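Local atomic coordinates of protection of telomeres protein 1 (PDB entry 1QZH), a protein that binds single-stranded telomeric DNA, here through its N-terminal OB-fold domain, to protect the 3' overhang and regulate telomerase. Residues Val51-Pro56 and Thr70-Asp75; Trp74-Asp79 and Leu165-Ile170; Pro98-Val103 and Tyr131-Asp136. One frame throughout, in Å; residues are numbered along the deposited sequence.

Contact 1. Residues Val51-Pro56 and Thr70-Asp75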
# COMPACT_ATOMS: atom_id res chain seq x y z
N VAL G 51 -3.13 -1.51 4.97
CA VAL G 51 -2.49 -0.51 5.80
C VAL G 51 -2.42 -1.07 7.23
O VAL G 51 -3.42 -1.10 7.95
CB VAL G 51 -3.30 0.81 5.81
CG1 VAL G 51 -2.83 1.72 6.93
CG2 VAL G 51 -3.19 1.52 4.46
N LYS G 52 -1.25 -1.55 7.61
CA LYS G 52 -1.07 -2.12 8.93
C LYS G 52 -1.04 -1.02 9.98
O LYS G 52 -1.54 -1.19 11.10
CB LYS G 52 0.23 -2.89 8.97
CG LYS G 52 0.47 -3.54 10.31
CD LYS G 52 -0.45 -4.74 10.55
CE LYS G 52 -0.09 -5.48 11.85
NZ LYS G 52 -0.84 -6.77 11.98
N ASP G 53 -0.47 0.12 9.61
CA ASP G 53 -0.34 1.25 10.53
C ASP G 53 0.07 2.47 9.70
O ASP G 53 0.72 2.33 8.67
CB ASP G 53 0.71 0.89 11.58
CG ASP G 53 0.86 1.94 12.67
OD1 ASP G 53 -0.13 2.65 13.01
OD2 ASP G 53 1.98 2.03 13.21
N PHE G 54 -0.31 3.65 10.16
CA PHE G 54 0.02 4.87 9.43
C PHE G 54 0.17 6.09 10.33
O PHE G 54 -0.27 6.09 11.48
CB PHE G 54 -1.08 5.15 8.41
CG PHE G 54 -2.40 5.50 9.04
CD1 PHE G 54 -2.87 6.80 9.04
CD2 PHE G 54 -3.18 4.51 9.62
CE1 PHE G 54 -4.09 7.11 9.63
CE2 PHE G 54 -4.40 4.81 10.21
CZ PHE G 54 -4.86 6.11 10.21
N THR G 55 0.78 7.12 9.77
CA THR G 55 0.98 8.39 10.46
C THR G 55 0.31 9.41 9.56
O THR G 55 0.54 9.41 8.35
CB THR G 55 2.46 8.76 10.57
OG1 THR G 55 3.20 7.63 11.06
CG2 THR G 55 2.64 9.93 11.51
N PRO G 56 -0.53 10.29 10.12
CA PRO G 56 -1.26 11.34 9.40
C PRO G 56 -0.35 12.28 8.60
O PRO G 56 0.84 12.40 8.89
CB PRO G 56 -1.99 12.08 10.52
CG PRO G 56 -2.26 11.00 11.51
CD PRO G 56 -0.96 10.22 11.53
N THR G 70 2.86 8.63 6.25
CA THR G 70 3.58 7.37 6.29
C THR G 70 2.65 6.20 6.49
O THR G 70 1.69 6.28 7.24
CB THR G 70 4.61 7.34 7.46
OG1 THR G 70 5.55 8.40 7.28
CG2 THR G 70 5.36 6.02 7.50
N VAL G 71 2.92 5.10 5.79
CA VAL G 71 2.10 3.93 5.97
C VAL G 71 3.05 2.75 6.06
O VAL G 71 4.20 2.84 5.62
CB VAL G 71 1.12 3.68 4.78
CG1 VAL G 71 0.11 4.82 4.67
CG2 VAL G 71 1.91 3.52 3.49
N TYR G 72 2.57 1.67 6.68
CA TYR G 72 3.29 0.41 6.78
C TYR G 72 2.38 -0.59 6.06
O TYR G 72 1.22 -0.76 6.42
CB TYR G 72 3.48 0.01 8.25
CG TYR G 72 4.45 0.92 8.95
CD1 TYR G 72 4.07 2.20 9.35
CD2 TYR G 72 5.78 0.53 9.14
CE1 TYR G 72 4.97 3.07 9.92
CE2 TYR G 72 6.70 1.40 9.72
CZ TYR G 72 6.29 2.66 10.11
OH TYR G 72 7.20 3.54 10.66
N LEU G 73 2.89 -1.21 5.00
CA LEU G 73 2.07 -2.13 4.24
C LEU G 73 2.21 -3.59 4.60
O LEU G 73 3.31 -4.09 4.85
CB LEU G 73 2.32 -1.97 2.74
CG LEU G 73 1.48 -0.93 2.00
CD1 LEU G 73 1.65 -1.14 0.50
CD2 LEU G 73 0.01 -1.06 2.39
N TRP G 74 1.08 -4.29 4.60
CA TRP G 74 1.05 -5.70 4.92
C TRP G 74 0.31 -6.53 3.86
O TRP G 74 -0.66 -6.08 3.28
CB TRP G 74 0.36 -5.91 6.28
CG TRP G 74 0.24 -7.35 6.68
CD1 TRP G 74 1.14 -8.07 7.42
CD2 TRP G 74 -0.80 -8.27 6.31
NE1 TRP G 74 0.72 -9.38 7.53
CE2 TRP G 74 -0.47 -9.53 6.86
CE3 TRP G 74 -1.98 -8.15 5.57
CZ2 TRP G 74 -1.27 -10.66 6.69
CZ3 TRP G 74 -2.78 -9.27 5.40
CH2 TRP G 74 -2.42 -10.51 5.96
N ASP G 75 0.78 -7.75 3.63
CA ASP G 75 0.11 -8.67 2.72
C ASP G 75 0.45 -10.08 3.20
O ASP G 75 1.40 -10.26 3.98
CB ASP G 75 0.51 -8.43 1.25
CG ASP G 75 1.82 -9.07 0.85
OD1 ASP G 75 2.31 -9.99 1.54
OD2 ASP G 75 2.36 -8.65 -0.20

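Contact 2. Residues Trp74-Asp79 and Leu165-Ile170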
# COMPACT_ATOMS: atom_id res chain seq x y z
N TRP G 74 1.08 -4.29 4.60
CA TRP G 74 1.05 -5.70 4.92
C TRP G 74 0.31 -6.53 3.86
O TRP G 74 -0.66 -6.08 3.28
CB TRP G 74 0.36 -5.91 6.28
CG TRP G 74 0.24 -7.35 6.68
CD1 TRP G 74 1.14 -8.07 7.42
CD2 TRP G 74 -0.80 -8.27 6.31
NE1 TRP G 74 0.72 -9.38 7.53
CE2 TRP G 74 -0.47 -9.53 6.86
CE3 TRP G 74 -1.98 -8.15 5.57
CZ2 TRP G 74 -1.27 -10.66 6.69
CZ3 TRP G 74 -2.78 -9.27 5.40
CH2 TRP G 74 -2.42 -10.51 5.96
N ASP G 75 0.78 -7.75 3.63
CA ASP G 75 0.11 -8.67 2.72
C ASP G 75 0.45 -10.08 3.20
O ASP G 75 1.40 -10.26 3.98
CB ASP G 75 0.51 -8.43 1.25
CG ASP G 75 1.82 -9.07 0.85
OD1 ASP G 75 2.31 -9.99 1.54
OD2 ASP G 75 2.36 -8.65 -0.20
N PRO G 76 -0.32 -11.10 2.77
CA PRO G 76 -0.13 -12.51 3.15
C PRO G 76 1.30 -13.01 3.28
O PRO G 76 1.60 -13.79 4.18
CB PRO G 76 -0.91 -13.25 2.07
CG PRO G 76 -2.07 -12.34 1.85
CD PRO G 76 -1.42 -10.97 1.79
N THR G 77 2.18 -12.58 2.39
CA THR G 77 3.58 -13.02 2.44
C THR G 77 4.32 -12.56 3.69
O THR G 77 5.52 -12.82 3.83
CB THR G 77 4.36 -12.55 1.18
OG1 THR G 77 4.37 -11.12 1.12
CG2 THR G 77 3.71 -13.11 -0.07
N CYS G 78 3.62 -11.87 4.59
CA CYS G 78 4.21 -11.37 5.84
C CYS G 78 3.63 -12.10 7.04
O CYS G 78 2.60 -12.78 6.94
CB CYS G 78 3.92 -9.88 6.03
SG CYS G 78 4.85 -8.79 4.97
N ASP G 79 4.28 -11.96 8.19
CA ASP G 79 3.78 -12.58 9.41
C ASP G 79 2.75 -11.60 9.97
O ASP G 79 3.00 -10.39 9.99
CB ASP G 79 4.91 -12.79 10.44
CG ASP G 79 6.30 -12.58 9.84
OD1 ASP G 79 6.64 -13.24 8.83
OD2 ASP G 79 7.07 -11.76 10.39
N LEU G 165 -10.83 -7.14 -1.67
CA LEU G 165 -11.72 -7.86 -0.76
C LEU G 165 -10.93 -9.01 -0.18
O LEU G 165 -10.90 -9.21 1.03
CB LEU G 165 -12.94 -8.37 -1.51
CG LEU G 165 -13.89 -7.32 -2.11
CD1 LEU G 165 -14.77 -7.99 -3.15
CD2 LEU G 165 -14.75 -6.67 -1.02
N LEU G 166 -10.27 -9.77 -1.05
CA LEU G 166 -9.46 -10.89 -0.59
C LEU G 166 -8.48 -10.45 0.49
O LEU G 166 -8.50 -10.99 1.59
CB LEU G 166 -8.69 -11.49 -1.76
CG LEU G 166 -9.35 -12.58 -2.60
CD1 LEU G 166 -10.69 -12.14 -3.11
CD2 LEU G 166 -8.44 -12.91 -3.76
N LEU G 167 -7.63 -9.48 0.17
CA LEU G 167 -6.63 -8.97 1.12
C LEU G 167 -7.21 -8.57 2.47
O LEU G 167 -6.68 -8.96 3.51
CB LEU G 167 -5.88 -7.77 0.52
CG LEU G 167 -4.75 -8.04 -0.48
CD1 LEU G 167 -4.07 -6.73 -0.83
CD2 LEU G 167 -3.76 -8.99 0.11
N ASN G 168 -8.28 -7.79 2.46
CA ASN G 168 -8.91 -7.36 3.70
C ASN G 168 -9.55 -8.53 4.42
O ASN G 168 -9.64 -8.53 5.65
CB ASN G 168 -9.94 -6.28 3.42
CG ASN G 168 -10.67 -5.85 4.67
OD1 ASN G 168 -11.71 -6.40 5.01
ND2 ASN G 168 -10.12 -4.86 5.36
N LYS G 169 -9.99 -9.53 3.68
CA LYS G 169 -10.60 -10.70 4.29
C LYS G 169 -9.53 -11.52 5.02
O LYS G 169 -9.67 -11.84 6.20
CB LYS G 169 -11.28 -11.57 3.22
CG LYS G 169 -11.91 -12.85 3.75
CD LYS G 169 -12.45 -13.71 2.61
CE LYS G 169 -13.06 -15.01 3.13
NZ LYS G 169 -13.60 -15.86 2.03
N ILE G 170 -8.45 -11.83 4.31
CA ILE G 170 -7.35 -12.61 4.86
C ILE G 170 -6.68 -11.91 6.03
O ILE G 170 -6.16 -12.55 6.94
CB ILE G 170 -6.26 -12.90 3.81
CG1 ILE G 170 -6.88 -13.66 2.62
CG2 ILE G 170 -5.13 -13.70 4.44
CD1 ILE G 170 -5.90 -13.94 1.52

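Contact 3. Residues Pro98-Val103 and Tyr131-Asp136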
# COMPACT_ATOMS: atom_id res chain seq x y z
N PRO G 98 -3.09 10.27 0.23
CA PRO G 98 -4.14 9.37 0.72
C PRO G 98 -4.67 9.80 2.09
O PRO G 98 -3.89 10.04 3.02
CB PRO G 98 -3.43 8.03 0.80
CG PRO G 98 -2.45 8.11 -0.32
CD PRO G 98 -1.90 9.50 -0.16
N VAL G 99 -5.99 9.92 2.21
CA VAL G 99 -6.62 10.26 3.47
C VAL G 99 -7.10 8.95 4.10
O VAL G 99 -8.19 8.49 3.82
CB VAL G 99 -7.82 11.16 3.24
CG1 VAL G 99 -8.55 11.35 4.53
CG2 VAL G 99 -7.38 12.50 2.68
N ILE G 100 -6.25 8.35 4.93
CA ILE G 100 -6.53 7.08 5.61
C ILE G 100 -7.27 7.24 6.94
O ILE G 100 -6.81 7.97 7.82
CB ILE G 100 -5.22 6.32 5.87
CG1 ILE G 100 -4.38 6.30 4.60
CG2 ILE G 100 -5.51 4.91 6.33
CD1 ILE G 100 -3.13 5.49 4.70
N LYS G 101 -8.40 6.55 7.11
CA LYS G 101 -9.18 6.66 8.34
C LYS G 101 -8.82 5.65 9.43
O LYS G 101 -8.77 6.01 10.61
CB LYS G 101 -10.68 6.54 8.03
CG LYS G 101 -11.56 6.39 9.28
CD LYS G 101 -13.05 6.49 8.98
CE LYS G 101 -13.46 7.92 8.63
NZ LYS G 101 -14.92 8.04 8.36
N GLN G 102 -8.55 4.41 9.05
CA GLN G 102 -8.24 3.39 10.04
C GLN G 102 -7.41 2.25 9.48
O GLN G 102 -7.41 2.00 8.28
CB GLN G 102 -9.53 2.81 10.61
CG GLN G 102 -10.59 2.53 9.54
CD GLN G 102 -11.80 1.77 10.06
OE1 GLN G 102 -11.75 0.55 10.24
NE2 GLN G 102 -12.89 2.48 10.32
N VAL G 103 -6.70 1.55 10.37
CA VAL G 103 -5.90 0.40 9.96
C VAL G 103 -6.85 -0.64 9.35
O VAL G 103 -8.01 -0.72 9.75
CB VAL G 103 -5.17 -0.23 11.16
CG1 VAL G 103 -4.63 -1.61 10.78
CG2 VAL G 103 -4.04 0.67 11.61
N TYR G 131 -2.49 6.42 -6.53
CA TYR G 131 -2.92 5.38 -5.59
C TYR G 131 -4.43 5.18 -5.61
O TYR G 131 -5.16 6.01 -6.13
CB TYR G 131 -2.54 5.79 -4.16
CG TYR G 131 -3.50 6.84 -3.59
CD1 TYR G 131 -4.62 6.48 -2.86
CD2 TYR G 131 -3.30 8.19 -3.85
CE1 TYR G 131 -5.54 7.45 -2.41
CE2 TYR G 131 -4.18 9.16 -3.41
CZ TYR G 131 -5.30 8.79 -2.69
OH TYR G 131 -6.15 9.77 -2.25
N ALA G 132 -4.88 4.09 -5.00
CA ALA G 132 -6.29 3.79 -4.83
C ALA G 132 -6.43 3.24 -3.41
O ALA G 132 -5.60 2.44 -2.96
CB ALA G 132 -6.78 2.78 -5.85
N LEU G 133 -7.47 3.69 -2.72
CA LEU G 133 -7.75 3.29 -1.33
C LEU G 133 -9.16 2.69 -1.24
O LEU G 133 -10.09 3.22 -1.84
CB LEU G 133 -7.69 4.52 -0.43
CG LEU G 133 -6.90 4.60 0.88
CD1 LEU G 133 -7.50 5.76 1.71
CD2 LEU G 133 -6.95 3.30 1.67
N TRP G 134 -9.31 1.61 -0.48
CA TRP G 134 -10.62 0.99 -0.30
C TRP G 134 -11.08 1.09 1.15
O TRP G 134 -10.30 1.44 2.04
CB TRP G 134 -10.57 -0.47 -0.70
CG TRP G 134 -10.60 -0.68 -2.17
CD1 TRP G 134 -11.70 -0.91 -2.96
CD2 TRP G 134 -9.46 -0.73 -3.04
NE1 TRP G 134 -11.31 -1.11 -4.26
CE2 TRP G 134 -9.95 -1.01 -4.34
CE3 TRP G 134 -8.08 -0.57 -2.84
CZ2 TRP G 134 -9.10 -1.13 -5.45
CZ3 TRP G 134 -7.23 -0.69 -3.93
CH2 TRP G 134 -7.74 -0.97 -5.23
N PRO G 135 -12.37 0.78 1.41
CA PRO G 135 -12.90 0.83 2.77
C PRO G 135 -12.41 -0.40 3.53
O PRO G 135 -11.92 -1.36 2.93
CB PRO G 135 -14.41 0.78 2.56
CG PRO G 135 -14.60 1.28 1.16
CD PRO G 135 -13.47 0.61 0.44
N ASP G 136 -12.50 -0.35 4.85
CA ASP G 136 -12.11 -1.50 5.64
C ASP G 136 -13.35 -2.39 5.70
O ASP G 136 -14.12 -2.33 6.65
CB ASP G 136 -11.68 -1.10 7.05
CG ASP G 136 -11.50 -2.30 7.95
OD1 ASP G 136 -11.38 -3.43 7.40
OD2 ASP G 136 -11.46 -2.13 9.19

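Contact 1. Residues Val51-Pro56 and Thr70-Asp75
Segments V51-P56 and T70-D75 pair as antiparallel strands, the second ending at W74, with axes at 175° and 4.6 Å apart at closest approach. V51 lies beside L73 and F54 beside V71; between these pairs stand two residues, K52 and D53, on one strand but Y72 alone on the other. This is a beta bulge: K52 N donates to Y72 O (2.9 Å), Y72 N donates to D53 O (2.8 Å), and K52 takes the helical psi of -35° that lets the extra residue fit. Regular pairing resumes at F54 and V71 and is hydrogen-bonded at T55 and T70, where T55 N reaches T70 O at 2.8 Å and T70 N reaches T55 O at a longer 3.2 Å. Such a bulge illustrates how the long first strand of an OB fold, here 44-59, can bend to serve both sides of its barrel. On one face, F54 meets V71 through CB alone, 3.9 Å from V71 CG1, since chi1 of 66° sets CG between the backbone N and the carbonyl carbon and leads the ring away. On the other, the Y72 ring stands edge-on to the bulge: D53 O lies in its plane, 3.4 Å from Y72 CD1, so one carbonyl meets both the amide and the ring edge of Y72. T55 and T70 lie side by side, while T70 OG1 is bonded to H88. At the bulge, K52 CB sits 4.0 Å from W74 CB, and K52 NZ lies over the indole five-membered ring at long range, at most a weak cation-pi attraction, with a weak bond to T80 O.

Contact 2. Residues Trp74-Asp79 and Leu165-Ile170
P76 meets the helical segment L165-I170 with one side of its ring, and a circuit of that ring tells most of the story. CB stays back, 4.9 Å from I170 CG2. The next atom, CG, is shared by two side chains: it comes within 4.1 Å of L167 CD2 and 4.2 Å of I170 CD1. CD makes the tightest touch, 3.5 Å from L167 CD2, a methyl that also reaches D75 CB at 4.5 Å. Both aliphatic chains cross the proline at about a right angle, and their methyls, CD2 of L167 and CD1 of I170, do the touching. In I170, chi1 of -58° sends CG1 anti to the carbonyl carbon and carries CD1 to the proline, while the other branch, CG2, approaches W74 CH2 at 4.5 Å. The indole of W74 completes the contact. P76 N lies above one of its faces, offset toward the rim, and L167 O sits near the ring plane at the edge, 4.3 Å from W74 CZ3. W171, the next residue of the same helix, meets this indole edge-to-face. The loop brings its own shape to the interface: D75 to C78 form a type I turn, in which D75 OD1 accepts a weak bond from T77 N, as in an Asx turn. L13 of helix 10-17 touches both P76 and I170, while L167 also rests on F48 and I50 of strand 44-59. This is loop-on-helix packing at the side of an OB-fold barrel: the type I turn after strand 67-74 lies against helix 158-173 through apolar side chains.

Contact 3. Residues Pro98-Val103 and Tyr131-Asp136
Y131 receives P98 squarely on one ring face: P98 CG stands 3.4 Å from the ring centroid and only 3° off the normal, a CH-pi contact almost exactly over the centre. A chi1 of 77° holds CG of the tyrosine between its backbone N and carbonyl carbon and turns the ring to face the proline. The phenol end extends to the backbone side of the pyrrolidine, Y131 OH lying 3.6 Å from P98 CA, while the hydroxyl itself is hydrogen-bonded to Q148 OE1. Two residues on, L133 points the same way and offers one branch: its CD1 lies 3.5 Å from V99 O and 4.3 Å from I100 CG1, so a single methyl spans a backbone carbonyl and an aliphatic side chain. Alternation along a strand thus sets Y131 and L133 on the same side of it, both toward P98-V103. The strand has ended when D136 is reached, and the chemistry changes. The carboxylate of D136, with CG anti to the backbone N, meets the side-chain amide of Q102; the two chains cross at about a right angle, and their planes are 73° apart. The carboxylate oxygen OD1 accepts bonds from N168 of helix 158-173 and from S138 OG, so the far end of this contact is pinned to that helix. Around it the OB barrel closes in: strand 106-110 pairs with 129-133 and lends L107 and L109 to Y131, I100 leans on V51 and F54 of strand 44-59, and V103 packs on W171 of helix 158-173.

Contacts 1 and 2 follow one another along the chain and share W74 and D75: the first ends where the hairpin strand runs out, the second begins where its loop turns onto the helix. Contact 2 is the more buried and mostly apolar, with no side-chain polar pairing between its segments, whereas contact 1, partly buried, rests on backbone hydrogen bonds and lies closest to the bound DNA, about 5 Å at the nearest atom. Contact 3 is again partly buried and mixes a ring face, aliphatic methyls and a polar end. Contacts 1 and 3 reach the same sheet, while strand 129-133 of contact 3 and helix 158-173 of contact 2 follow each other along the chain.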